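Local structure of T9SS C-terminal target domain-containing protein (Bacteroides cellulosilyticus, 5JVK) at residues A138-E143 with Y175-A180; P144-Y149 with I179-G184; Y149-H154 with A205-E210; P189-E194 with E219-P224; S196-A201 with L237-P242. The protein probably hydrolyses O-glycosidic bonds as an endo-acting family 39 glycoside hydrolase of a gut symbiont. All blocks are in the same frame, centred on the assembly; numbering follows the deposited sequence.

Interaction 1 of 5, residues A138-E143 with Y175-A180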
# COMPACT_ATOMS: atom_id res chain seq x y z
N ALA A 138 -5.94 14.30 -13.90
CA ALA A 138 -6.79 15.49 -13.87
C ALA A 138 -7.57 15.62 -15.18
O ALA A 138 -6.97 15.57 -16.26
CB ALA A 138 -5.95 16.73 -13.62
N TRP A 139 -8.88 15.77 -15.06
CA TRP A 139 -9.77 16.10 -16.19
C TRP A 139 -9.26 17.36 -16.91
O TRP A 139 -9.19 17.39 -18.14
CB TRP A 139 -11.20 16.29 -15.67
CG TRP A 139 -12.27 16.66 -16.66
CD1 TRP A 139 -12.21 16.57 -18.03
CD2 TRP A 139 -13.59 17.13 -16.35
NE1 TRP A 139 -13.40 16.99 -18.58
CE2 TRP A 139 -14.26 17.34 -17.57
CE3 TRP A 139 -14.26 17.42 -15.15
CZ2 TRP A 139 -15.58 17.81 -17.63
CZ3 TRP A 139 -15.56 17.89 -15.21
CH2 TRP A 139 -16.21 18.08 -16.45
N GLU A 140 -8.90 18.37 -16.12
CA GLU A 140 -8.23 19.59 -16.60
C GLU A 140 -7.08 19.32 -17.58
O GLU A 140 -7.01 19.93 -18.65
CB GLU A 140 -7.71 20.38 -15.39
CG GLU A 140 -7.17 21.77 -15.69
CD GLU A 140 -6.94 22.59 -14.43
OE1 GLU A 140 -7.90 22.74 -13.63
OE2 GLU A 140 -5.82 23.10 -14.24
N HIS A 141 -6.20 18.40 -17.22
CA HIS A 141 -5.04 18.05 -18.04
C HIS A 141 -5.38 17.22 -19.29
O HIS A 141 -4.69 17.33 -20.30
CB HIS A 141 -3.96 17.34 -17.21
CG HIS A 141 -3.38 18.18 -16.11
ND1 HIS A 141 -2.89 17.65 -14.94
CD2 HIS A 141 -3.23 19.53 -16.01
CE1 HIS A 141 -2.44 18.63 -14.17
NE2 HIS A 141 -2.64 19.77 -14.79
N VAL A 142 -6.43 16.40 -19.22
CA VAL A 142 -6.87 15.60 -20.39
C VAL A 142 -7.63 16.43 -21.43
O VAL A 142 -7.45 16.21 -22.63
CB VAL A 142 -7.66 14.32 -19.97
CG1 VAL A 142 -8.64 13.84 -21.04
CG2 VAL A 142 -6.67 13.20 -19.66
N GLU A 143 -8.47 17.36 -20.97
CA GLU A 143 -9.27 18.22 -21.85
C GLU A 143 -8.93 19.69 -21.57
O GLU A 143 -9.65 20.36 -20.83
CB GLU A 143 -10.76 17.92 -21.64
CG GLU A 143 -11.73 18.65 -22.56
CD GLU A 143 -13.18 18.19 -22.41
OE1 GLU A 143 -13.51 17.48 -21.44
OE2 GLU A 143 -14.01 18.55 -23.27
N TYR A 175 -11.38 15.90 -10.46
CA TYR A 175 -11.21 17.35 -10.23
C TYR A 175 -11.80 18.21 -11.36
O TYR A 175 -11.79 17.82 -12.53
CB TYR A 175 -9.75 17.71 -9.92
CG TYR A 175 -9.18 16.94 -8.74
CD1 TYR A 175 -9.82 16.94 -7.49
CD2 TYR A 175 -7.99 16.21 -8.86
CE1 TYR A 175 -9.31 16.24 -6.41
CE2 TYR A 175 -7.47 15.50 -7.78
CZ TYR A 175 -8.13 15.52 -6.56
OH TYR A 175 -7.61 14.82 -5.49
N ALA A 176 -12.32 19.38 -10.99
CA ALA A 176 -13.14 20.20 -11.88
C ALA A 176 -12.34 20.84 -13.01
O ALA A 176 -11.25 21.38 -12.79
CB ALA A 176 -13.88 21.27 -11.09
N ASN A 177 -12.89 20.77 -14.23
CA ASN A 177 -12.31 21.38 -15.42
C ASN A 177 -13.05 22.68 -15.76
O ASN A 177 -13.81 22.75 -16.73
CB ASN A 177 -12.34 20.38 -16.59
CG ASN A 177 -11.55 20.84 -17.80
OD1 ASN A 177 -10.82 21.83 -17.76
ND2 ASN A 177 -11.68 20.10 -18.90
N ALA A 178 -12.82 23.71 -14.95
CA ALA A 178 -13.46 25.02 -15.13
C ALA A 178 -12.95 25.79 -16.37
O ALA A 178 -13.65 26.67 -16.88
CB ALA A 178 -13.28 25.87 -13.88
N ILE A 179 -11.75 25.45 -16.84
CA ILE A 179 -11.16 26.07 -18.04
C ILE A 179 -12.00 25.73 -19.28
O ILE A 179 -12.37 26.62 -20.04
CB ILE A 179 -9.68 25.65 -18.24
CG1 ILE A 179 -8.81 26.19 -17.09
CG2 ILE A 179 -9.14 26.16 -19.58
CD1 ILE A 179 -7.45 25.53 -16.97
N ALA A 180 -12.30 24.44 -19.46
CA ALA A 180 -13.11 23.98 -20.60
C ALA A 180 -14.59 24.32 -20.44
O ALA A 180 -15.21 24.82 -21.38
CB ALA A 180 -12.94 22.48 -20.79
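Two loops at the C-terminal ends of neighbouring strands of a (beta/alpha)8 barrel pack together here: segment 138-143 leaves strand 132-138, and segment 175-180 follows strand 168-174. Ala138, closing its strand, is also the N-cap of the short helix 139-142. In Trp139, CG is anti to the backbone N (chi1 179°), which brings the indole up to Asn177: CB of Asn177 stands over the five-membered ring of Trp139, 3.6 Å from its centroid, as a CH-pi contact. The Asn177 amide is turned steeply against that ring. At the indole edge, Trp139 CE3 meets Tyr175 O at 3.6 Å. The indole also touches Cys200 and Ala203 of helix 194-211. Glu140 runs out extended, its CD 3.9 Å from Ile179 CD1, the two chains crossing at about a right angle. Glu143, where the helix ends, brings its carboxylate to the indole edge: Trp139 NE1 donates in the ring plane to the anti lone pair of Glu143 OE1 at 2.9 Å, fixing the ring's rotation. The other oxygen of Glu143, OE2, is hydrogen-bonded to Tyr181 OH and Gly147 N, so the carboxylate is probably ionised. Across the contact, Asn177 ND2 donates to a lone pair of Glu143 O at 2.8 Å (N-H...O 153°).

Interaction 2 of 5, residues P144-Y149 with I179-G184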
# COMPACT_ATOMS: atom_id res chain seq x y z
N PRO A 144 -7.81 20.21 -22.14
CA PRO A 144 -7.42 21.60 -21.89
C PRO A 144 -8.38 22.63 -22.51
O PRO A 144 -8.51 23.74 -21.98
CB PRO A 144 -6.03 21.72 -22.54
CG PRO A 144 -5.62 20.34 -22.92
CD PRO A 144 -6.89 19.56 -23.10
N ALA A 145 -9.01 22.27 -23.63
CA ALA A 145 -10.09 23.05 -24.23
C ALA A 145 -11.28 22.15 -24.53
O ALA A 145 -11.13 20.93 -24.63
CB ALA A 145 -9.60 23.74 -25.50
N LYS A 146 -12.45 22.76 -24.70
CA LYS A 146 -13.71 22.03 -24.88
C LYS A 146 -13.67 21.14 -26.12
O LYS A 146 -13.46 21.63 -27.23
CB LYS A 146 -14.88 23.01 -24.97
CG LYS A 146 -16.26 22.37 -24.90
CD LYS A 146 -17.38 23.40 -24.93
CE LYS A 146 -17.41 24.25 -23.67
NZ LYS A 146 -18.65 25.07 -23.55
N GLY A 147 -13.85 19.83 -25.92
CA GLY A 147 -13.89 18.86 -27.02
C GLY A 147 -12.55 18.39 -27.57
O GLY A 147 -12.52 17.46 -28.38
N LYS A 148 -11.44 19.02 -27.15
CA LYS A 148 -10.11 18.70 -27.65
C LYS A 148 -9.34 17.96 -26.57
O LYS A 148 -9.22 18.46 -25.45
CB LYS A 148 -9.37 19.98 -28.04
CG LYS A 148 -10.08 20.79 -29.12
CD LYS A 148 -9.17 21.85 -29.73
CE LYS A 148 -8.24 21.27 -30.79
NZ LYS A 148 -7.28 22.28 -31.30
N TYR A 149 -8.82 16.78 -26.90
CA TYR A 149 -8.23 15.87 -25.92
C TYR A 149 -6.73 15.68 -26.09
O TYR A 149 -6.19 15.88 -27.18
CB TYR A 149 -8.93 14.51 -25.98
CG TYR A 149 -10.43 14.57 -25.80
CD1 TYR A 149 -11.29 13.98 -26.73
CD2 TYR A 149 -10.99 15.24 -24.71
CE1 TYR A 149 -12.67 14.04 -26.56
CE2 TYR A 149 -12.37 15.30 -24.54
CZ TYR A 149 -13.20 14.70 -25.47
OH TYR A 149 -14.56 14.77 -25.30
N ILE A 179 -11.75 25.45 -16.84
CA ILE A 179 -11.16 26.07 -18.04
C ILE A 179 -12.00 25.73 -19.28
O ILE A 179 -12.37 26.62 -20.04
CB ILE A 179 -9.68 25.65 -18.24
CG1 ILE A 179 -8.81 26.19 -17.09
CG2 ILE A 179 -9.14 26.16 -19.58
CD1 ILE A 179 -7.45 25.53 -16.97
N ALA A 180 -12.30 24.44 -19.46
CA ALA A 180 -13.11 23.98 -20.60
C ALA A 180 -14.59 24.32 -20.44
O ALA A 180 -15.21 24.82 -21.38
CB ALA A 180 -12.94 22.48 -20.79
N TYR A 181 -15.15 24.05 -19.26
CA TYR A 181 -16.58 24.22 -18.99
C TYR A 181 -16.79 25.19 -17.81
O TYR A 181 -17.11 24.75 -16.70
CB TYR A 181 -17.23 22.86 -18.68
CG TYR A 181 -17.08 21.85 -19.79
CD1 TYR A 181 -18.08 21.67 -20.75
CD2 TYR A 181 -15.93 21.07 -19.89
CE1 TYR A 181 -17.94 20.74 -21.77
CE2 TYR A 181 -15.78 20.14 -20.91
CZ TYR A 181 -16.78 19.98 -21.85
OH TYR A 181 -16.63 19.05 -22.85
N PRO A 182 -16.63 26.51 -18.05
CA PRO A 182 -16.77 27.48 -16.96
C PRO A 182 -18.18 27.60 -16.36
O PRO A 182 -18.31 28.04 -15.21
CB PRO A 182 -16.33 28.80 -17.60
CG PRO A 182 -16.55 28.61 -19.06
CD PRO A 182 -16.31 27.16 -19.34
N ASN A 183 -19.21 27.21 -17.11
CA ASN A 183 -20.59 27.18 -16.61
C ASN A 183 -21.00 25.85 -15.96
O ASN A 183 -22.12 25.72 -15.47
CB ASN A 183 -21.57 27.49 -17.75
CG ASN A 183 -21.30 28.82 -18.42
OD1 ASN A 183 -21.07 29.83 -17.74
ND2 ASN A 183 -21.32 28.84 -19.75
N GLY A 184 -20.09 24.87 -15.93
CA GLY A 184 -20.41 23.51 -15.49
C GLY A 184 -20.46 23.24 -13.99
O GLY A 184 -20.92 22.17 -13.59
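Lys146, Ala180 and Tyr181 carry most of this meeting between a type II beta turn, Ala145 to Lys148, and the loop that follows strand 168-174 of the barrel. Lys146 leaves the backbone with CG anti to N (chi1 -170°) and bends at chi3 (-68°), so that its methylene chain passes obliquely along the phenol of Tyr181. Its CG lies 3.9 Å from Tyr181 CE1, and its CE comes within 3.2 Å of Ala180 O. The ammonium continues past that carbonyl to a salt bridge with Glu195. Ala180 sets its methyl against the turn's backbone, CB being 4.0 Å from Lys146 N. Next to it, Ile179 turns CG2 against the carbonyl of Pro144, 3.5 Å from Pro144 O. The Tyr181 hydroxyl is hydrogen-bonded to Glu143. An alanine in place of Tyr181 would probably loosen the turn, since both the surface along the Lys146 chain and the hydroxyl partner of Glu143 would go. Across the two segments the contact is thus made by van der Waals packing, while each of its polar ends is paired with a glutamate outside them, so the salt bridge and the hydrogen bond beside the interface are likely to hold the lysine chain and the phenol in place.

Interaction 3 of 5, residues Y149-H154 with A205-E210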
# COMPACT_ATOMS: atom_id res chain seq x y z
N TYR A 149 -8.82 16.78 -26.90
CA TYR A 149 -8.23 15.87 -25.92
C TYR A 149 -6.73 15.68 -26.09
O TYR A 149 -6.19 15.88 -27.18
CB TYR A 149 -8.93 14.51 -25.98
CG TYR A 149 -10.43 14.57 -25.80
CD1 TYR A 149 -11.29 13.98 -26.73
CD2 TYR A 149 -10.99 15.24 -24.71
CE1 TYR A 149 -12.67 14.04 -26.56
CE2 TYR A 149 -12.37 15.30 -24.54
CZ TYR A 149 -13.20 14.70 -25.47
OH TYR A 149 -14.56 14.77 -25.30
N VAL A 150 -6.08 15.29 -25.00
CA VAL A 150 -4.66 14.96 -25.00
C VAL A 150 -4.34 14.07 -23.79
O VAL A 150 -4.94 14.22 -22.73
CB VAL A 150 -3.77 16.23 -24.99
CG1 VAL A 150 -3.95 17.04 -23.71
CG2 VAL A 150 -2.30 15.88 -25.21
N MET A 151 -3.40 13.13 -23.96
CA MET A 151 -2.94 12.26 -22.88
C MET A 151 -1.64 12.85 -22.31
O MET A 151 -0.65 12.92 -23.03
CB MET A 151 -2.70 10.85 -23.42
CG MET A 151 -2.31 9.81 -22.37
SD MET A 151 -3.50 9.61 -21.03
CE MET A 151 -4.96 9.08 -21.92
N PRO A 152 -1.64 13.29 -21.03
CA PRO A 152 -0.42 13.88 -20.45
C PRO A 152 0.77 12.93 -20.42
O PRO A 152 0.60 11.71 -20.41
CB PRO A 152 -0.84 14.26 -19.03
CG PRO A 152 -2.32 14.38 -19.08
CD PRO A 152 -2.77 13.35 -20.08
N GLU A 153 1.98 13.50 -20.39
CA GLU A 153 3.22 12.72 -20.44
C GLU A 153 3.39 11.80 -19.23
O GLU A 153 3.85 10.67 -19.37
CB GLU A 153 4.44 13.65 -20.60
CG GLU A 153 5.80 12.96 -20.68
CD GLU A 153 5.90 11.89 -21.77
OE1 GLU A 153 6.65 10.91 -21.58
OE2 GLU A 153 5.23 12.03 -22.82
N HIS A 154 3.02 12.29 -18.04
CA HIS A 154 3.13 11.49 -16.82
C HIS A 154 2.31 10.19 -16.85
O HIS A 154 2.71 9.20 -16.24
CB HIS A 154 2.84 12.32 -15.55
CG HIS A 154 1.42 12.80 -15.43
ND1 HIS A 154 0.46 12.09 -14.74
CD2 HIS A 154 0.81 13.92 -15.87
CE1 HIS A 154 -0.69 12.75 -14.78
NE2 HIS A 154 -0.50 13.87 -15.46
N ALA A 205 -13.79 8.70 -21.32
CA ALA A 205 -13.93 7.75 -22.42
C ALA A 205 -12.78 7.82 -23.42
O ALA A 205 -12.35 6.80 -23.95
CB ALA A 205 -15.26 7.96 -23.13
N TYR A 206 -12.27 9.04 -23.66
CA TYR A 206 -11.05 9.23 -24.46
C TYR A 206 -9.85 8.55 -23.82
O TYR A 206 -9.10 7.84 -24.49
CB TYR A 206 -10.75 10.72 -24.67
CG TYR A 206 -9.33 10.99 -25.12
CD1 TYR A 206 -8.36 11.43 -24.21
CD2 TYR A 206 -8.93 10.76 -26.43
CE1 TYR A 206 -7.05 11.66 -24.61
CE2 TYR A 206 -7.63 10.99 -26.84
CZ TYR A 206 -6.69 11.44 -25.93
OH TYR A 206 -5.39 11.66 -26.33
N ALA A 207 -9.67 8.80 -22.52
CA ALA A 207 -8.55 8.23 -21.75
C ALA A 207 -8.59 6.70 -21.72
O ALA A 207 -7.55 6.05 -21.82
CB ALA A 207 -8.53 8.79 -20.34
N VAL A 208 -9.79 6.14 -21.58
CA VAL A 208 -9.99 4.69 -21.54
C VAL A 208 -9.69 4.04 -22.90
O VAL A 208 -9.03 3.00 -22.95
CB VAL A 208 -11.42 4.34 -21.06
CG1 VAL A 208 -11.72 2.85 -21.20
CG2 VAL A 208 -11.62 4.78 -19.61
N LYS A 209 -10.16 4.67 -23.98
CA LYS A 209 -9.86 4.25 -25.36
C LYS A 209 -8.35 4.18 -25.61
O LYS A 209 -7.85 3.18 -26.12
CB LYS A 209 -10.47 5.23 -26.37
CG LYS A 209 -10.63 4.66 -27.78
CD LYS A 209 -10.83 5.78 -28.80
CE LYS A 209 -10.91 5.25 -30.22
NZ LYS A 209 -12.21 4.57 -30.50
N GLU A 210 -7.66 5.25 -25.24
CA GLU A 210 -6.23 5.42 -25.49
C GLU A 210 -5.40 4.34 -24.82
O GLU A 210 -4.55 3.71 -25.46
CB GLU A 210 -5.78 6.81 -25.00
CG GLU A 210 -4.33 7.19 -25.32
CD GLU A 210 -4.05 7.37 -26.80
OE1 GLU A 210 -5.00 7.49 -27.61
OE2 GLU A 210 -2.85 7.40 -27.16
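Aromatic contacts dominate. The rings of Tyr149 and Tyr206 lie nearly parallel, planes at 22°, but are slid so far apart (centroids 5.1 Å) that they barely overlap. Each instead receives the other's methylene: Tyr149 CB sits almost centrally over the Tyr206 ring, 3.5 Å from its centroid, and Tyr206 CB covers the Tyr149 ring nearer its rim, 4.2 Å from that centroid. These paired CH-pi contacts arise because the two side chains run in opposite directions past each other. Tyr206 belongs to helix 194-211, one of the outer helices of the (beta/alpha)8 barrel, whereas 149-154 leads into the preceding one, helix 153-164. Apolar packing continues at Met151. Bends at chi2 and chi3 (57° and 61°) curl its methyl onto the helix, with Met151 CE 3.7 Å from Ala207 CA and 3.9 Å from Glu210 CB. Of the polar groups, Met151 N lies at the edge of the Tyr206 ring, 3.4 Å from Tyr206 OH, but at an angle too poor for a hydrogen bond. The carboxylate of Glu210 bonds through OE2 to the hydroxyl of Tyr156.

Interaction 4 of 5, residues P189-E194 with E219-P224. With SO4 (sulfate ion), chain E.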
# COMPACT_ATOMS: atom_id res chain seq x y z
N PRO A 189 -17.59 22.05 -6.66
CA PRO A 189 -16.51 21.69 -7.60
C PRO A 189 -16.67 20.24 -8.11
O PRO A 189 -15.86 19.36 -7.81
CB PRO A 189 -15.24 21.90 -6.76
CG PRO A 189 -15.67 21.63 -5.36
CD PRO A 189 -17.10 22.07 -5.26
N PHE A 190 -17.72 20.03 -8.90
CA PHE A 190 -18.15 18.71 -9.36
C PHE A 190 -19.24 18.94 -10.42
O PHE A 190 -20.15 19.74 -10.18
CB PHE A 190 -18.71 17.91 -8.18
CG PHE A 190 -19.01 16.47 -8.49
CD1 PHE A 190 -18.03 15.49 -8.34
CD2 PHE A 190 -20.28 16.08 -8.93
CE1 PHE A 190 -18.30 14.16 -8.62
CE2 PHE A 190 -20.55 14.75 -9.21
CZ PHE A 190 -19.56 13.79 -9.06
N PRO A 191 -19.15 18.27 -11.58
CA PRO A 191 -20.05 18.60 -12.69
C PRO A 191 -21.52 18.28 -12.41
O PRO A 191 -21.88 17.11 -12.26
CB PRO A 191 -19.52 17.74 -13.85
CG PRO A 191 -18.86 16.59 -13.18
CD PRO A 191 -18.24 17.16 -11.94
N THR A 192 -22.35 19.32 -12.34
CA THR A 192 -23.80 19.19 -12.13
C THR A 192 -24.68 19.64 -13.31
O THR A 192 -25.90 19.49 -13.25
CB THR A 192 -24.25 19.94 -10.85
OG1 THR A 192 -23.81 21.30 -10.91
CG2 THR A 192 -23.68 19.27 -9.61
N THR A 193 -24.08 20.17 -14.39
CA THR A 193 -24.84 20.53 -15.60
C THR A 193 -24.84 19.38 -16.59
O THR A 193 -23.93 18.55 -16.59
CB THR A 193 -24.28 21.79 -16.30
OG1 THR A 193 -23.05 21.49 -16.97
CG2 THR A 193 -24.06 22.93 -15.31
N GLU A 194 -25.86 19.34 -17.45
CA GLU A 194 -25.96 18.32 -18.51
C GLU A 194 -24.75 18.37 -19.45
O GLU A 194 -24.27 17.32 -19.88
CB GLU A 194 -27.26 18.50 -19.31
CG GLU A 194 -27.64 17.29 -20.16
CD GLU A 194 -28.67 17.60 -21.24
OE1 GLU A 194 -29.49 18.53 -21.06
OE2 GLU A 194 -28.66 16.92 -22.28
N GLU A 219 -11.26 4.87 -11.52
CA GLU A 219 -12.00 5.36 -10.35
C GLU A 219 -12.51 6.76 -10.64
O GLU A 219 -11.72 7.66 -10.93
CB GLU A 219 -11.09 5.35 -9.12
CG GLU A 219 -11.79 5.64 -7.80
CD GLU A 219 -10.84 5.59 -6.60
OE1 GLU A 219 -9.61 5.69 -6.80
OE2 GLU A 219 -11.33 5.46 -5.46
N LEU A 220 -13.82 6.96 -10.55
CA LEU A 220 -14.43 8.25 -10.87
C LEU A 220 -14.40 9.17 -9.65
O LEU A 220 -15.18 9.00 -8.71
CB LEU A 220 -15.86 8.04 -11.41
CG LEU A 220 -16.62 9.21 -12.06
CD1 LEU A 220 -16.97 10.31 -11.07
CD2 LEU A 220 -15.84 9.79 -13.24
N TRP A 221 -13.47 10.12 -9.68
CA TRP A 221 -13.34 11.21 -8.70
C TRP A 221 -12.73 10.75 -7.38
O TRP A 221 -13.03 9.66 -6.89
CB TRP A 221 -14.69 11.92 -8.46
CG TRP A 221 -14.58 13.41 -8.42
CD1 TRP A 221 -14.32 14.19 -7.33
CD2 TRP A 221 -14.71 14.30 -9.53
NE1 TRP A 221 -14.28 15.52 -7.69
CE2 TRP A 221 -14.52 15.62 -9.04
CE3 TRP A 221 -14.96 14.12 -10.90
CZ2 TRP A 221 -14.58 16.74 -9.87
CZ3 TRP A 221 -15.02 15.25 -11.72
CH2 TRP A 221 -14.83 16.54 -11.20
N ASN A 222 -11.85 11.58 -6.81
CA ASN A 222 -11.22 11.31 -5.52
C ASN A 222 -11.91 12.09 -4.41
O ASN A 222 -11.87 13.32 -4.39
CB ASN A 222 -9.74 11.68 -5.56
CG ASN A 222 -9.03 11.36 -4.26
OD1 ASN A 222 -8.78 10.20 -3.94
ND2 ASN A 222 -8.73 12.39 -3.48
N GLU A 223 -12.54 11.36 -3.49
CA GLU A 223 -13.21 11.93 -2.31
C GLU A 223 -14.19 13.08 -2.61
O GLU A 223 -14.01 14.20 -2.12
CB GLU A 223 -12.17 12.36 -1.27
CG GLU A 223 -11.27 11.22 -0.82
CD GLU A 223 -10.43 11.57 0.39
OE1 GLU A 223 -10.21 12.77 0.67
OE2 GLU A 223 -9.97 10.62 1.07
N PRO A 224 -15.24 12.81 -3.42
CA PRO A 224 -16.30 13.79 -3.65
C PRO A 224 -17.28 13.87 -2.48
O PRO A 224 -18.44 13.47 -2.60
CB PRO A 224 -16.97 13.27 -4.93
CG PRO A 224 -16.80 11.80 -4.83
CD PRO A 224 -15.42 11.62 -4.27
S SO4 E . -28.44 22.06 -17.11
O1 SO4 E . -28.99 20.78 -16.61
O2 SO4 E . -29.54 22.88 -17.67
O3 SO4 E . -27.81 22.80 -15.99
O4 SO4 E . -27.43 21.80 -18.16
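Trp221 follows strand 217-220 of the (beta/alpha)8 barrel and leads into Asn222-Glu223-Pro224, the kind of sequence that in clan A glycoside hydrolases carries the acid/base after the fourth strand. Its indole is the tight, buried half of the contact. Phe190 points the edge of its ring at the indole face in a T-shaped pair, centroids of the two six-membered rings 4.8 Å apart and planes at 64°. Phe190 CD1 is 3.6 Å from Trp221 CE2, and its CE1 reaches Pro224 CB at 4.0 Å. Pro191 meets the far end of the indole tip to tip, CD to Trp221 CH2 3.5 Å. The indole N-H is held by Tyr226. A leucine replacing Trp221 would probably leave Phe190 and Pro191 poorly packed and would lose the bond to Tyr226. The solvent side is looser: Pro189 offers chiefly its carbonyl, and beyond Thr193, the N-cap of helix 194-211, a sulfate, probably from the crystallisation liquor, sits at the helix start. There Glu194 N donates to O4 of the sulfate at 3.0 Å (N-H...O 147°).

Interaction 5 of 5, residues S196-A201 with L237-P242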
# COMPACT_ATOMS: atom_id res chain seq x y z
N SER A 196 -21.60 19.59 -18.70
CA SER A 196 -20.37 19.23 -17.98
C SER A 196 -20.28 17.74 -17.63
O SER A 196 -19.18 17.18 -17.61
CB SER A 196 -20.21 20.08 -16.72
OG SER A 196 -21.30 19.88 -15.83
N ARG A 197 -21.42 17.12 -17.34
CA ARG A 197 -21.50 15.67 -17.17
C ARG A 197 -21.10 14.93 -18.44
O ARG A 197 -20.37 13.94 -18.38
CB ARG A 197 -22.90 15.23 -16.76
CG ARG A 197 -23.30 15.63 -15.35
CD ARG A 197 -24.79 15.44 -15.14
NE ARG A 197 -25.26 16.17 -13.97
CZ ARG A 197 -26.54 16.32 -13.64
NH1 ARG A 197 -27.52 15.78 -14.37
NH2 ARG A 197 -26.86 17.02 -12.55
N LEU A 198 -21.59 15.42 -19.58
CA LEU A 198 -21.24 14.87 -20.89
C LEU A 198 -19.75 15.06 -21.19
O LEU A 198 -19.09 14.15 -21.69
CB LEU A 198 -22.09 15.51 -21.99
CG LEU A 198 -22.16 14.75 -23.32
CD1 LEU A 198 -23.15 13.59 -23.23
CD2 LEU A 198 -22.54 15.68 -24.47
N GLY A 199 -19.24 16.26 -20.89
CA GLY A 199 -17.83 16.58 -21.08
C GLY A 199 -16.90 15.71 -20.26
O GLY A 199 -15.84 15.30 -20.74
N CYS A 200 -17.30 15.44 -19.01
CA CYS A 200 -16.56 14.55 -18.11
C CYS A 200 -16.56 13.12 -18.63
O CYS A 200 -15.52 12.45 -18.64
CB CYS A 200 -17.18 14.58 -16.70
SG CYS A 200 -16.23 13.75 -15.41
N ALA A 201 -17.74 12.65 -19.07
CA ALA A 201 -17.91 11.30 -19.62
C ALA A 201 -17.07 11.05 -20.87
O ALA A 201 -16.42 10.02 -20.98
CB ALA A 201 -19.37 11.03 -19.91
N LEU A 237 -22.68 9.81 -12.85
CA LEU A 237 -22.38 8.39 -13.05
C LEU A 237 -23.24 7.73 -14.13
O LEU A 237 -22.75 6.89 -14.89
CB LEU A 237 -22.54 7.64 -11.71
CG LEU A 237 -22.12 6.18 -11.59
CD1 LEU A 237 -20.64 6.01 -11.91
CD2 LEU A 237 -22.45 5.66 -10.19
N LYS A 238 -24.52 8.12 -14.20
CA LYS A 238 -25.45 7.59 -15.23
C LYS A 238 -25.07 7.97 -16.67
O LYS A 238 -25.45 7.26 -17.60
CB LYS A 238 -26.89 8.04 -14.94
CG LYS A 238 -27.58 7.22 -13.86
CD LYS A 238 -28.95 7.76 -13.50
CE LYS A 238 -29.73 6.77 -12.64
NZ LYS A 238 -30.95 7.36 -12.04
N VAL A 239 -24.35 9.07 -16.83
CA VAL A 239 -23.81 9.48 -18.14
C VAL A 239 -22.45 8.82 -18.38
O VAL A 239 -22.21 8.28 -19.46
CB VAL A 239 -23.69 11.02 -18.25
CG1 VAL A 239 -23.12 11.44 -19.61
CG2 VAL A 239 -25.04 11.69 -18.01
N VAL A 240 -21.57 8.86 -17.38
CA VAL A 240 -20.19 8.35 -17.51
C VAL A 240 -20.11 6.84 -17.75
O VAL A 240 -19.33 6.39 -18.60
CB VAL A 240 -19.31 8.74 -16.28
CG1 VAL A 240 -17.97 8.01 -16.28
CG2 VAL A 240 -19.08 10.24 -16.24
N TYR A 241 -20.91 6.06 -17.03
CA TYR A 241 -20.82 4.59 -17.10
C TYR A 241 -21.09 4.02 -18.50
O TYR A 241 -20.25 3.27 -19.01
CB TYR A 241 -21.71 3.93 -16.04
CG TYR A 241 -21.59 2.42 -16.00
CD1 TYR A 241 -20.52 1.80 -15.35
CD2 TYR A 241 -22.55 1.61 -16.60
CE1 TYR A 241 -20.41 0.41 -15.31
CE2 TYR A 241 -22.45 0.22 -16.56
CZ TYR A 241 -21.38 -0.37 -15.92
OH TYR A 241 -21.28 -1.74 -15.88
N PRO A 242 -22.24 4.36 -19.13
CA PRO A 242 -22.45 3.86 -20.50
C PRO A 242 -21.48 4.43 -21.54
O PRO A 242 -21.06 3.69 -22.43
CB PRO A 242 -23.90 4.28 -20.81
CG PRO A 242 -24.17 5.42 -19.89
CD PRO A 242 -23.41 5.11 -18.64
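Ala201 presses its methyl against the backbone of the facing helix, CB lying 3.7 Å from Val240 CA. The same carbon also touches both valines, with Val240 CG2 and Val239 CG1 each 3.8 Å from Ala201 CB. The small side chain lets the backbones come close: the CA atoms of Ala201 and Val240 are 4.3 Å apart, a separation that leaves little room for anything bulkier between them. Val239 gives up the most surface to the contact. Its CG1, anti to the backbone N (chi1 180°), lies against Arg197, Leu198 and Ala201 and stands 3.9 Å from Arg197 O. On the outer side Leu198 starts away from the partner helix, yet its chain curls round until CD1 is 4.2 Å from Val239 CG1. Arg197 takes the opposite course: CB faces the valine, after which the chain leads off along Pro235 and Leu236. Apart from the touch on Arg197 O, the side chains meet through apolar groups, hydrogen bonding between the segments plays no part, and close fit probably sets their spacing. A kink follows, for the N of Pro242 has no bond to the turn before. Over these short segments the axes approach to 8.5 Å and cross at -29°, with both chains running the same general way. Such side-by-side, roughly parallel packing belongs to consecutive outer helices of a (beta/alpha)8 barrel, here 194-211 and 229-247, which flank strand 217-220 in sequence.

In the fold
The five contacts form one patch on the barrel, with the indole of Trp139 touching several of them. Interactions 1 and 2 are most intimate, centres about 7 Å apart, joined by Glu143 OE2 and Tyr181 OH at 2.7 Å. The indole reaches interaction 5, Trp139 CZ2 lying 3.2 Å from Cys200 N, and helix 194-211 runs on into interaction 3, which also meets interaction 1 directly, Val142 O to Val150 N 2.9 Å. Interaction 4 backs onto interaction 1, Tyr175 N being 3.4 Å from Trp221 CZ2. Tyr175 also bonds a glycerol, probably from the crystallisation liquor, and, weakly, Asn222, consistent with interactions 1 and 4 lying by the strand ends where such barrels bind substrate.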